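Local coordinates for 16 kDa salivary peptide (Culex quinquefasciatus, PDB 7KCG), which is a mosquito salivary protein of unknown function whose ricin-type beta-trefoil fold suggests that it may bind sugars, at residues N101-I107 with Y136-I140; F112-L116 with A127-C131; Q44-I48 with I57-K61. All coordinates share one frame. Residues are numbered along the deposited sequence.

Interaction 1: N101-I107 with Y136-I140; sequences NPGYFHI and YEWRI
A type II beta turn from Asn101 to Tyr104, closed by Tyr104 N to Asn101 O at 3.1 Å, leads into strand 104-107; Gly103 sits there at positive phi, a conformation that favours glycine. The strand runs antiparallel to 138-140 but strongly splayed, at 110° between directions with 4.4 Å between axes, so the pairing is brief. Phe105 and Trp138 form the hydrogen-bonded pair: Phe105 N to Trp138 O is 2.6 Å and Trp138 N to Phe105 O is 2.8 Å. Beyond it a water spans the widening gap, 2.9 Å from Ile107 N and 2.7 Å from Tyr136 O. Nearly every chi1 is m. Ile107 (m, t) lays CD1 over the face of the Trp138 indole, 3.9 Å from the five-membered-ring centroid, a CH-pi contact; Phe105 CD1 meets Ile140 CD1 at 4.1 Å. On the side of the sheet opposite Phe105 and Trp138, Tyr104 CE1 lies 3.7 Å from Arg139 CB. Glu137 (m, t) turns its carboxylate to Arg17 in a salt bridge, while Trp138 NE1 donates a hydrogen bond to Leu116 O. Phe105, Ile107, Trp138 and Ile140 thus pack together on the inner side, and the buried acid is paid for by a charged partner.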
ATOM      1  N   ASN A 101       9.531 -12.286  -8.173  1.00 54.59           N
ATOM      2  CA  ASN A 101      10.734 -12.094  -7.380  1.00 52.24           C
ATOM      3  C   ASN A 101      10.475 -12.461  -5.931  1.00 54.46           C
ATOM      4  O   ASN A 101       9.508 -11.965  -5.330  1.00 51.75           O
ATOM      5  CB  ASN A 101      11.208 -10.645  -7.475  1.00 58.15           C
ATOM      6  CG  ASN A 101      11.551 -10.239  -8.903  1.00 62.80           C
ATOM      7  OD1 ASN A 101      10.665  -9.998  -9.724  1.00 66.65           O
ATOM      8  ND2 ASN A 101      12.841 -10.144  -9.197  1.00 67.87           N
ATOM      9  N   PRO A 102      11.324 -13.311  -5.356  1.00 52.65           N
ATOM     10  CA  PRO A 102      11.031 -13.896  -4.041  1.00 51.73           C
ATOM     11  C   PRO A 102      10.946 -12.858  -2.934  1.00 49.54           C
ATOM     12  O   PRO A 102      11.789 -11.964  -2.826  1.00 55.32           O
ATOM     13  CB  PRO A 102      12.214 -14.846  -3.815  1.00 60.23           C
ATOM     14  CG  PRO A 102      12.681 -15.175  -5.183  1.00 58.26           C
ATOM     15  CD  PRO A 102      12.486 -13.945  -6.002  1.00 56.56           C
ATOM     16  N   GLY A 103       9.932 -13.010  -2.085  1.00 55.52           N
ATOM     17  CA  GLY A 103       9.676 -12.080  -1.004  1.00 58.18           C
ATOM     18  C   GLY A 103       8.963 -10.801  -1.396  1.00 51.22           C
ATOM     19  O   GLY A 103       8.557 -10.040  -0.502  1.00 54.11           O
ATOM     20  N   TYR A 104       8.798 -10.519  -2.689  1.00 46.39           N
ATOM     21  CA  TYR A 104       8.103  -9.315  -3.125  1.00 42.08           C
ATOM     22  C   TYR A 104       6.683  -9.645  -3.565  1.00 38.69           C
ATOM     23  O   TYR A 104       6.425 -10.695  -4.161  1.00 34.78           O
ATOM     24  CB  TYR A 104       8.839  -8.616  -4.265  1.00 38.03           C
ATOM     25  CG  TYR A 104      10.177  -8.053  -3.864  1.00 47.80           C
ATOM     26  CD1 TYR A 104      10.277  -6.778  -3.333  1.00 43.20           C
ATOM     27  CD2 TYR A 104      11.347  -8.805  -4.007  1.00 53.35           C
ATOM     28  CE1 TYR A 104      11.497  -6.249  -2.954  1.00 47.69           C
ATOM     29  CE2 TYR A 104      12.586  -8.280  -3.638  1.00 54.39           C
ATOM     30  CZ  TYR A 104      12.647  -6.995  -3.115  1.00 59.03           C
ATOM     31  OH  TYR A 104      13.849  -6.451  -2.739  1.00 60.95           O
ATOM     32  N   PHE A 105       5.763  -8.733  -3.275  1.00 35.28           N
ATOM     33  CA  PHE A 105       4.362  -8.919  -3.589  1.00 31.13           C
ATOM     34  C   PHE A 105       3.865  -7.767  -4.454  1.00 31.88           C
ATOM     35  O   PHE A 105       4.403  -6.665  -4.414  1.00 33.23           O
ATOM     36  CB  PHE A 105       3.501  -8.991  -2.310  1.00 30.55           C
ATOM     37  CG  PHE A 105       3.873 -10.125  -1.395  1.00 31.84           C
ATOM     38  CD1 PHE A 105       4.947 -10.009  -0.519  1.00 35.85           C
ATOM     39  CD2 PHE A 105       3.149 -11.302  -1.414  1.00 29.71           C
ATOM     40  CE1 PHE A 105       5.298 -11.071   0.321  1.00 33.65           C
ATOM     41  CE2 PHE A 105       3.491 -12.372  -0.570  1.00 29.93           C
ATOM     42  CZ  PHE A 105       4.562 -12.251   0.294  1.00 34.20           C
ATOM     43  N   HIS A 106       2.851  -8.065  -5.260  1.00 34.20           N
ATOM     44  CA  HIS A 106       1.994  -7.074  -5.879  1.00 37.83           C
ATOM     45  C   HIS A 106       0.840  -6.782  -4.923  1.00 32.35           C
ATOM     46  O   HIS A 106       0.286  -7.697  -4.309  1.00 29.00           O
ATOM     47  CB  HIS A 106       1.476  -7.605  -7.219  1.00 37.78           C
ATOM     48  CG  HIS A 106       2.549  -7.803  -8.249  1.00 43.77           C
ATOM     49  ND1 HIS A 106       2.701  -8.980  -8.954  1.00 49.46           N
ATOM     50  CD2 HIS A 106       3.521  -6.971  -8.696  1.00 46.13           C
ATOM     51  CE1 HIS A 106       3.714  -8.859  -9.795  1.00 46.24           C
ATOM     52  NE2 HIS A 106       4.229  -7.650  -9.658  1.00 46.24           N
ATOM     53  N   ILE A 107       0.488  -5.507  -4.782  1.00 32.40           N
ATOM     54  CA  ILE A 107      -0.617  -5.082  -3.920  1.00 30.62           C
ATOM     55  C   ILE A 107      -1.647  -4.445  -4.841  1.00 34.79           C
ATOM     56  O   ILE A 107      -1.417  -3.346  -5.353  1.00 32.54           O
ATOM     57  CB  ILE A 107      -0.150  -4.093  -2.843  1.00 33.41           C
ATOM     58  CG1 ILE A 107       0.979  -4.700  -2.019  1.00 26.22           C
ATOM     59  CG2 ILE A 107      -1.316  -3.689  -1.945  1.00 30.33           C
ATOM     60  CD1 ILE A 107       1.871  -3.717  -1.246  1.00 27.39           C
ATOM     61  N   TYR A 136       6.280  -1.963  -9.150  1.00 49.29           N
ATOM     62  CA  TYR A 136       5.041  -2.497  -8.602  1.00 49.38           C
ATOM     63  C   TYR A 136       5.273  -3.516  -7.494  1.00 45.00           C
ATOM     64  O   TYR A 136       4.304  -4.076  -6.976  1.00 41.12           O
ATOM     65  CB  TYR A 136       4.223  -3.158  -9.722  1.00 46.31           C
ATOM     66  CG  TYR A 136       3.769  -2.210 -10.810  1.00 53.78           C
ATOM     67  CD1 TYR A 136       4.556  -1.970 -11.930  1.00 58.50           C
ATOM     68  CD2 TYR A 136       2.546  -1.564 -10.721  1.00 51.80           C
ATOM     69  CE1 TYR A 136       4.138  -1.097 -12.928  1.00 60.95           C
ATOM     70  CE2 TYR A 136       2.116  -0.691 -11.716  1.00 56.83           C
ATOM     71  CZ  TYR A 136       2.918  -0.462 -12.817  1.00 60.92           C
ATOM     72  OH  TYR A 136       2.497   0.405 -13.803  1.00 63.87           O
ATOM     73  N   GLU A 137       6.520  -3.800  -7.137  1.00 40.61           N
ATOM     74  CA  GLU A 137       6.828  -4.944  -6.291  1.00 36.03           C
ATOM     75  C   GLU A 137       7.177  -4.454  -4.897  1.00 33.29           C
ATOM     76  O   GLU A 137       7.917  -3.480  -4.744  1.00 39.34           O
ATOM     77  CB  GLU A 137       7.971  -5.776  -6.902  1.00 41.35           C
ATOM     78  CG  GLU A 137       7.542  -6.429  -8.219  1.00 43.90           C
ATOM     79  CD  GLU A 137       8.657  -7.224  -8.887  1.00 53.24           C
ATOM     80  OE1 GLU A 137       9.832  -6.906  -8.638  1.00 51.23           O
ATOM     81  OE2 GLU A 137       8.348  -8.156  -9.657  1.00 53.50           O
ATOM     82  N   TRP A 138       6.620  -5.115  -3.886  1.00 33.66           N
ATOM     83  CA  TRP A 138       6.713  -4.652  -2.509  1.00 37.92           C
ATOM     84  C   TRP A 138       7.156  -5.771  -1.589  1.00 37.38           C
ATOM     85  O   TRP A 138       6.562  -6.863  -1.593  1.00 35.82           O
ATOM     86  CB  TRP A 138       5.362  -4.094  -2.036  1.00 34.86           C
ATOM     87  CG  TRP A 138       4.861  -3.013  -2.911  1.00 32.10           C
ATOM     88  CD1 TRP A 138       4.181  -3.158  -4.080  1.00 32.36           C
ATOM     89  CD2 TRP A 138       5.020  -1.600  -2.710  1.00 33.77           C
ATOM     90  NE1 TRP A 138       3.898  -1.913  -4.623  1.00 31.48           N
ATOM     91  CE2 TRP A 138       4.396  -0.949  -3.791  1.00 37.73           C
ATOM     92  CE3 TRP A 138       5.618  -0.824  -1.710  1.00 37.10           C
ATOM     93  CZ2 TRP A 138       4.343   0.452  -3.900  1.00 33.30           C
ATOM     94  CZ3 TRP A 138       5.567   0.564  -1.824  1.00 38.76           C
ATOM     95  CH2 TRP A 138       4.944   1.177  -2.909  1.00 36.43           C
ATOM     96  N   ARG A 139       8.160  -5.484  -0.757  1.00 38.47           N
ATOM     97  CA  ARG A 139       8.620  -6.438   0.246  1.00 44.62           C
ATOM     98  C   ARG A 139       7.867  -6.208   1.552  1.00 41.69           C
ATOM     99  O   ARG A 139       7.943  -5.121   2.130  1.00 41.77           O
ATOM    100  CB  ARG A 139      10.129  -6.326   0.479  1.00 48.62           C
ATOM    101  CG  ARG A 139      10.651  -7.369   1.486  1.00 51.60           C
ATOM    102  CD  ARG A 139      12.181  -7.417   1.529  1.00 67.55           C
ATOM    103  NE  ARG A 139      12.742  -6.614   2.621  1.00 78.79           N
ATOM    104  CZ  ARG A 139      13.928  -6.000   2.580  1.00 82.51           C
ATOM    105  NH1 ARG A 139      14.693  -6.072   1.493  1.00 76.67           N
ATOM    106  NH2 ARG A 139      14.346  -5.294   3.626  1.00 86.48           N
ATOM    107  N   ILE A 140       7.168  -7.237   2.023  1.00 42.40           N
ATOM    108  CA  ILE A 140       6.305  -7.146   3.198  1.00 46.53           C
ATOM    109  C   ILE A 140       6.882  -8.057   4.271  1.00 49.31           C
ATOM    110  O   ILE A 140       6.900  -9.282   4.102  1.00 45.16           O
ATOM    111  CB  ILE A 140       4.855  -7.532   2.870  1.00 37.78           C
ATOM    112  CG1 ILE A 140       4.302  -6.595   1.792  1.00 39.24           C
ATOM    113  CG2 ILE A 140       4.003  -7.506   4.127  1.00 45.52           C
ATOM    114  CD1 ILE A 140       2.918  -6.966   1.298  1.00 37.37           C
TER
HETATM  115  O   HOH W   1       1.718  -3.499  -6.492  0.94 34.37           O

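Interaction 2: F112-L116 with A127-C131; sequences FSHCL and AYESC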
ATOM      1  N   PHE A 112     -10.531  -1.048  -8.001  1.00 31.59           N
ATOM      2  CA  PHE A 112     -10.043  -0.420  -9.224  1.00 38.29           C
ATOM      3  C   PHE A 112      -9.157  -1.319 -10.073  1.00 45.34           C
ATOM      4  O   PHE A 112      -8.838  -0.941 -11.207  1.00 48.85           O
ATOM      5  CB  PHE A 112      -9.269   0.850  -8.887  1.00 39.63           C
ATOM      6  CG  PHE A 112     -10.140   2.000  -8.454  1.00 40.74           C
ATOM      7  CD1 PHE A 112     -10.952   2.647  -9.367  1.00 45.02           C
ATOM      8  CD2 PHE A 112     -10.130   2.440  -7.144  1.00 37.55           C
ATOM      9  CE1 PHE A 112     -11.740   3.708  -8.978  1.00 44.62           C
ATOM     10  CE2 PHE A 112     -10.923   3.510  -6.746  1.00 42.27           C
ATOM     11  CZ  PHE A 112     -11.723   4.143  -7.665  1.00 39.42           C
ATOM     12  N   SER A 113      -8.731  -2.468  -9.546  1.00 37.60           N
ATOM     13  CA  SER A 113      -7.828  -3.389 -10.249  1.00 42.05           C
ATOM     14  C   SER A 113      -6.506  -2.719 -10.623  1.00 44.32           C
ATOM     15  O   SER A 113      -5.978  -2.920 -11.719  1.00 51.38           O
ATOM     16  CB  SER A 113      -8.501  -3.991 -11.487  1.00 43.77           C
ATOM     17  OG  SER A 113      -9.620  -4.784 -11.144  1.00 50.73           O
ATOM     18  N   HIS A 114      -5.949  -1.940  -9.699  1.00 41.04           N
ATOM     19  CA  HIS A 114      -4.691  -1.234  -9.907  1.00 44.63           C
ATOM     20  C   HIS A 114      -3.670  -1.685  -8.877  1.00 39.23           C
ATOM     21  O   HIS A 114      -4.009  -1.914  -7.711  1.00 32.97           O
ATOM     22  CB  HIS A 114      -4.871   0.284  -9.792  1.00 42.32           C
ATOM     23  CG  HIS A 114      -5.702   0.883 -10.879  1.00 48.07           C
ATOM     24  ND1 HIS A 114      -6.226   2.156 -10.797  1.00 48.95           N
ATOM     25  CD2 HIS A 114      -6.098   0.388 -12.075  1.00 49.23           C
ATOM     26  CE1 HIS A 114      -6.911   2.418 -11.894  1.00 50.97           C
ATOM     27  NE2 HIS A 114      -6.851   1.360 -12.686  1.00 53.86           N
ATOM     28  N   CYS A 115      -2.418  -1.820  -9.303  1.00 39.40           N
ATOM     29  CA  CYS A 115      -1.355  -2.213  -8.395  1.00 37.24           C
ATOM     30  C   CYS A 115      -0.649  -0.971  -7.877  1.00 37.95           C
ATOM     31  O   CYS A 115      -0.306  -0.072  -8.651  1.00 40.97           O
ATOM     32  CB  CYS A 115      -0.349  -3.143  -9.078  1.00 41.93           C
ATOM     33  SG  CYS A 115      -1.001  -4.774  -9.459  1.00 42.54           S
ATOM     34  N   LEU A 116      -0.402  -0.949  -6.571  1.00 38.56           N
ATOM     35  CA  LEU A 116       0.374   0.119  -5.961  1.00 32.14           C
ATOM     36  C   LEU A 116       1.724   0.242  -6.662  1.00 43.55           C
ATOM     37  O   LEU A 116       2.369  -0.762  -6.990  1.00 38.91           O
ATOM     38  CB  LEU A 116       0.565  -0.190  -4.478  1.00 36.01           C
ATOM     39  CG  LEU A 116       0.691   0.918  -3.446  1.00 42.07           C
ATOM     40  CD1 LEU A 116      -0.656   1.640  -3.286  1.00 33.74           C
ATOM     41  CD2 LEU A 116       1.126   0.295  -2.125  1.00 33.40           C
ATOM     42  N   ALA A 127      -1.274   4.056  -8.313  1.00 39.53           N
ATOM     43  CA  ALA A 127      -1.646   2.696  -8.657  1.00 43.99           C
ATOM     44  C   ALA A 127      -2.007   2.673 -10.131  1.00 44.88           C
ATOM     45  O   ALA A 127      -2.743   3.541 -10.600  1.00 50.35           O
ATOM     46  CB  ALA A 127      -2.810   2.195  -7.790  1.00 39.16           C
ATOM     47  N   TYR A 128      -1.470   1.696 -10.854  1.00 54.22           N
ATOM     48  CA  TYR A 128      -1.736   1.556 -12.298  1.00 58.74           C
ATOM     49  C   TYR A 128      -1.980   0.081 -12.610  1.00 57.80           C
ATOM     50  O   TYR A 128      -1.644  -0.750 -11.779  1.00 57.01           O
ATOM     51  CB  TYR A 128      -0.571   2.145 -13.088  1.00 61.84           C
ATOM     52  CG  TYR A 128      -0.361   3.631 -12.981  1.00 67.61           C
ATOM     53  CD1 TYR A 128      -1.086   4.522 -13.753  1.00 73.29           C
ATOM     54  CD2 TYR A 128       0.594   4.149 -12.128  1.00 68.41           C
ATOM     55  CE1 TYR A 128      -0.877   5.887 -13.666  1.00 72.30           C
ATOM     56  CE2 TYR A 128       0.814   5.510 -12.026  1.00 67.90           C
ATOM     57  CZ  TYR A 128       0.077   6.384 -12.798  1.00 74.63           C
ATOM     58  OH  TYR A 128       0.307   7.722 -12.690  1.00 78.04           O
ATOM     59  N   GLU A 129      -2.454  -0.240 -13.807  1.00 60.58           N
ATOM     60  CA  GLU A 129      -2.862  -1.630 -14.119  1.00 60.07           C
ATOM     61  C   GLU A 129      -1.717  -2.522 -14.592  1.00 64.29           C
ATOM     62  O   GLU A 129      -1.907  -3.734 -14.564  1.00 65.89           O
ATOM     63  CB  GLU A 129      -3.930  -1.589 -15.205  1.00 62.78           C
ATOM     64  CG  GLU A 129      -3.756  -0.444 -16.180  1.00 69.47           C
ATOM     65  CD  GLU A 129      -4.262  -0.727 -17.583  1.00 75.88           C
ATOM     66  OE1 GLU A 129      -5.454  -1.055 -17.726  1.00 75.72           O
ATOM     67  OE2 GLU A 129      -3.464  -0.614 -18.529  1.00 75.25           O
ATOM     68  N   SER A 130      -0.572  -1.957 -14.963  1.00 68.46           N
ATOM     69  CA  SER A 130       0.518  -2.763 -15.572  1.00 65.21           C
ATOM     70  C   SER A 130       1.008  -3.900 -14.678  1.00 68.02           C
ATOM     71  O   SER A 130       1.021  -5.032 -15.177  1.00 69.05           O
ATOM     72  CB  SER A 130       1.629  -1.885 -16.051  1.00 73.70           C
ATOM     73  N   CYS A 131       1.433  -3.609 -13.447  1.00 74.38           N
ATOM     74  CA  CYS A 131       1.832  -4.660 -12.472  1.00 70.70           C
ATOM     75  C   CYS A 131       2.813  -5.628 -13.122  1.00 74.59           C
ATOM     76  O   CYS A 131       2.545  -6.828 -13.068  1.00 75.28           O
ATOM     77  CB  CYS A 131       0.600  -5.392 -11.973  1.00 68.77           C
ATOM     78  SG  CYS A 131       0.627  -5.721 -10.198  1.00 75.78           S
TER
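Segments 112-116 and 127-131 meet as antiparallel strand ends. Cys115 and Tyr128 form a hydrogen-bonded pair, with Cys115 N to Tyr128 O at 2.8 Å and Tyr128 N to Cys115 O at 3.1 Å; next to it Leu116 and Ala127 make a non-hydrogen-bonded pair, their CA atoms 4.2 Å apart. Such a close approach suits the small Ala127, whose CA also lies 3.1 Å from Cys115 O in a CA-H...O contact. Past Tyr128 the chain turns through Glu129 and Ser130, and Cys131, at positive phi, brings its sulfur to Cys115. The disulfide, Cys115 SG to Cys131 SG 2.0 Å with chi3 of -90°, covalently fixes this turn to the neighbouring strand, and the Cys131 sulfur packs on His106. His114 places CB 3.5 Å from Ala127 CB, an aliphatic contact made by a residue whose polar end is used otherwise: its ND1 is hydrogen-bonded to Glu68. Tyr128 points to the same side of the hairpin as Cys115 and meets Phe117 edge-to-face, whereas Leu116, on the other side with Ala127, packs on Val78 of strand 76-81. The arrangement is a beta hairpin of strands 115-118 and 125-128, its following turn held to its first strand by a disulfide, within a ricin-type beta-trefoil.

Interaction 3: Q44-I48 with I57-K61; sequences QRWTI and IRNNK
This is the open end of a beta hairpin of the ricin-type beta-trefoil, strands 45-51 and 54-59, running antiparallel at 150° with axes 4.7 Å apart. Thr47 and Arg58 form the hydrogen-bonded pair, Thr47 N to Arg58 O 2.8 Å and Arg58 N to Thr47 O 2.9 Å; Trp46-Asn59 and Ile48-Ile57 flank it as non-hydrogen-bonded pairs. A weak hydrogen bond, Asn60 N to Arg45 O at 3.3 Å, follows where strand 54-59 ends. Trp46 (chi1 m) lies buried: its NE1 is satisfied by Leu23 O, its CE3 is 3.7 Å from Ile57 CG2, and Asn59 CB sits over its six-membered ring, 4.2 Å from the centroid, a CH-pi contact. Asn59 (chi1 t) suits the strand end because OD1 accepts from His62 N and, weakly, from Lys61 N at 3.1 Å. Arg58, extended at first (t, t), carries its guanidinium away to Gly63 O. Ile48 and Ile57, both m, t, bring their CG1 atoms to 4.3 Å. On the Arg58 side, Thr47 (chi1 m) donates OG1 to Asn60 OD1, a very short hydrogen bond of 2.5 Å.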
ATOM      1  N   GLN A  44       8.692   2.261   8.545  1.00 63.34           N
ATOM      2  CA  GLN A  44       7.420   2.788   9.103  1.00 62.45           C
ATOM      3  C   GLN A  44       6.443   1.607   9.227  1.00 59.64           C
ATOM      4  O   GLN A  44       6.379   0.812   8.313  1.00 55.95           O
ATOM      5  CB  GLN A  44       6.970   3.990   8.284  1.00 57.43           C
ATOM      6  CG  GLN A  44       7.207   5.339   8.955  1.00 70.22           C
ATOM      7  CD  GLN A  44       7.989   5.251  10.237  1.00 73.22           C
ATOM      8  N   ARG A  45       5.696   1.522  10.321  1.00 60.68           N
ATOM      9  CA  ARG A  45       4.855   0.340  10.612  1.00 60.66           C
ATOM     10  C   ARG A  45       3.429   0.407  10.065  1.00 56.29           C
ATOM     11  O   ARG A  45       2.856   1.496  10.037  1.00 59.27           O
ATOM     12  CB  ARG A  45       4.931   0.037  12.103  1.00 67.28           C
ATOM     13  CG  ARG A  45       6.310  -0.428  12.538  1.00 75.15           C
ATOM     14  CD  ARG A  45       6.699   0.031  13.927  1.00 81.38           C
ATOM     15  NE  ARG A  45       6.383  -0.969  14.932  1.00 80.54           N
ATOM     16  CZ  ARG A  45       7.205  -1.937  15.310  1.00 84.46           C
ATOM     17  NH1 ARG A  45       8.403  -2.040  14.766  1.00 85.70           N
ATOM     18  NH2 ARG A  45       6.828  -2.798  16.238  1.00 90.17           N
ATOM     19  N   TRP A  46       2.940  -0.707   9.535  1.00 51.64           N
ATOM     20  CA  TRP A  46       1.565  -0.833   9.071  1.00 48.98           C
ATOM     21  C   TRP A  46       0.932  -2.049   9.734  1.00 49.37           C
ATOM     22  O   TRP A  46       1.616  -2.875  10.348  1.00 51.81           O
ATOM     23  CB  TRP A  46       1.503  -0.972   7.545  1.00 42.77           C
ATOM     24  CG  TRP A  46       2.100   0.179   6.808  1.00 44.01           C
ATOM     25  CD1 TRP A  46       3.428   0.460   6.651  1.00 42.36           C
ATOM     26  CD2 TRP A  46       1.387   1.205   6.115  1.00 41.08           C
ATOM     27  NE1 TRP A  46       3.583   1.600   5.903  1.00 48.33           N
ATOM     28  CE2 TRP A  46       2.344   2.083   5.570  1.00 45.24           C
ATOM     29  CE3 TRP A  46       0.031   1.466   5.902  1.00 37.74           C
ATOM     30  CZ2 TRP A  46       1.990   3.195   4.822  1.00 45.52           C
ATOM     31  CZ3 TRP A  46      -0.319   2.575   5.172  1.00 40.97           C
ATOM     32  CH2 TRP A  46       0.656   3.432   4.638  1.00 44.27           C
ATOM     33  N   THR A  47      -0.390  -2.173   9.611  1.00 53.59           N
ATOM     34  CA  THR A  47      -1.090  -3.364  10.077  1.00 50.49           C
ATOM     35  C   THR A  47      -1.891  -3.960   8.928  1.00 48.37           C
ATOM     36  O   THR A  47      -2.739  -3.281   8.338  1.00 44.11           O
ATOM     37  CB  THR A  47      -2.000  -3.065  11.273  1.00 58.17           C
ATOM     38  OG1 THR A  47      -1.194  -2.713  12.403  1.00 64.85           O
ATOM     39  CG2 THR A  47      -2.801  -4.298  11.629  1.00 54.72           C
ATOM     40  N   ILE A  48      -1.614  -5.223   8.613  1.00 45.71           N
ATOM     41  CA  ILE A  48      -2.313  -5.951   7.561  1.00 41.63           C
ATOM     42  C   ILE A  48      -3.278  -6.934   8.202  1.00 42.70           C
ATOM     43  O   ILE A  48      -2.881  -7.737   9.059  1.00 42.27           O
ATOM     44  CB  ILE A  48      -1.324  -6.679   6.635  1.00 35.49           C
ATOM     45  CG1 ILE A  48      -0.513  -5.660   5.830  1.00 34.10           C
ATOM     46  CG2 ILE A  48      -2.076  -7.629   5.725  1.00 34.34           C
ATOM     47  CD1 ILE A  48       0.349  -6.265   4.737  1.00 35.33           C
ATOM     48  N   ILE A  57      -5.136  -2.720   4.742  1.00 35.87           N
ATOM     49  CA  ILE A  57      -3.833  -2.175   5.105  1.00 35.44           C
ATOM     50  C   ILE A  57      -4.070  -0.863   5.839  1.00 32.68           C
ATOM     51  O   ILE A  57      -4.663   0.064   5.275  1.00 33.83           O
ATOM     52  CB  ILE A  57      -2.945  -1.949   3.868  1.00 33.09           C
ATOM     53  CG1 ILE A  57      -2.757  -3.255   3.077  1.00 32.56           C
ATOM     54  CG2 ILE A  57      -1.572  -1.385   4.260  1.00 33.93           C
ATOM     55  CD1 ILE A  57      -2.084  -3.020   1.706  1.00 28.35           C
ATOM     56  N   ARG A  58      -3.585  -0.777   7.068  1.00 36.99           N
ATOM     57  CA  ARG A  58      -3.775   0.402   7.948  1.00 40.09           C
ATOM     58  C   ARG A  58      -2.444   0.955   8.455  1.00 42.26           C
ATOM     59  O   ARG A  58      -1.630   0.196   8.896  1.00 42.31           O
ATOM     60  CB  ARG A  58      -4.641   0.025   9.145  1.00 40.32           C
ATOM     61  CG  ARG A  58      -5.207   1.215   9.886  1.00 43.14           C
ATOM     62  CD  ARG A  58      -6.132   0.780  10.979  1.00 42.68           C
ATOM     63  NE  ARG A  58      -7.346   0.144  10.533  1.00 44.35           N
ATOM     64  CZ  ARG A  58      -8.489   0.759  10.378  1.00 45.20           C
ATOM     65  NH1 ARG A  58      -8.577   2.048  10.593  1.00 43.83           N
ATOM     66  NH2 ARG A  58      -9.546   0.091   9.995  1.00 47.97           N
ATOM     67  N   ASN A  59      -2.291   2.271   8.384  1.00 45.70           N
ATOM     68  CA  ASN A  59      -1.087   2.981   8.867  1.00 48.34           C
ATOM     69  C   ASN A  59      -1.141   3.008  10.380  1.00 55.56           C
ATOM     70  O   ASN A  59      -2.031   3.602  10.889  1.00 57.86           O
ATOM     71  CB  ASN A  59      -1.047   4.402   8.342  1.00 48.58           C
ATOM     72  CG  ASN A  59       0.147   5.162   8.848  1.00 55.31           C
ATOM     73  OD1 ASN A  59       0.102   5.734   9.922  1.00 56.56           O
ATOM     74  ND2 ASN A  59       1.207   5.175   8.074  1.00 51.77           N
ATOM     75  N   ASN A  60      -0.181   2.350  11.018  1.00 65.18           N
ATOM     76  CA  ASN A  60      -0.076   2.125  12.480  1.00 67.11           C
ATOM     77  C   ASN A  60       0.010   3.413  13.288  1.00 71.31           C
ATOM     78  O   ASN A  60      -0.519   3.451  14.370  1.00 76.18           O
ATOM     79  CB  ASN A  60       1.240   1.436  12.808  1.00 73.92           C
ATOM     80  CG  ASN A  60       1.062  -0.049  12.975  1.00 72.66           C
ATOM     81  OD1 ASN A  60       0.077  -0.567  12.534  1.00 69.83           O
ATOM     82  ND2 ASN A  60       1.983  -0.728  13.623  1.00 77.91           N
ATOM     83  N   LYS A  61       0.617   4.423  12.717  1.00 60.15           N
ATOM     84  CA  LYS A  61       0.924   5.669  13.407  1.00 64.77           C
ATOM     85  C   LYS A  61      -0.344   6.492  13.587  1.00 66.16           C
ATOM     86  O   LYS A  61      -0.626   6.986  14.687  1.00 69.50           O
ATOM     87  CB  LYS A  61       1.974   6.469  12.639  1.00 66.29           C
TER

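From the N terminus, interaction 3 comes first, closing the short hairpin of strands 45-51 and 54-59 before either other contact opens. Interaction 1 then begins at 101-107 and closes only at 136-140; nested in that loop lies interaction 2, the 115-118/125-128 hairpin. The nested pair touch: Ile107 O is 2.9 Å from Leu116 N, and His106 CG is 3.4 Å from Cys131 SG, so the small two-stranded sheet is anchored to the large one. Interactions 1 and 3 belong to that large sheet and touch through side chains, Ile107 CG2 lying 3.8 Å from Ile57 CD1. Interactions 2 and 3, centres about 20 Å apart, lie on opposite sides of the chain's centre without touching.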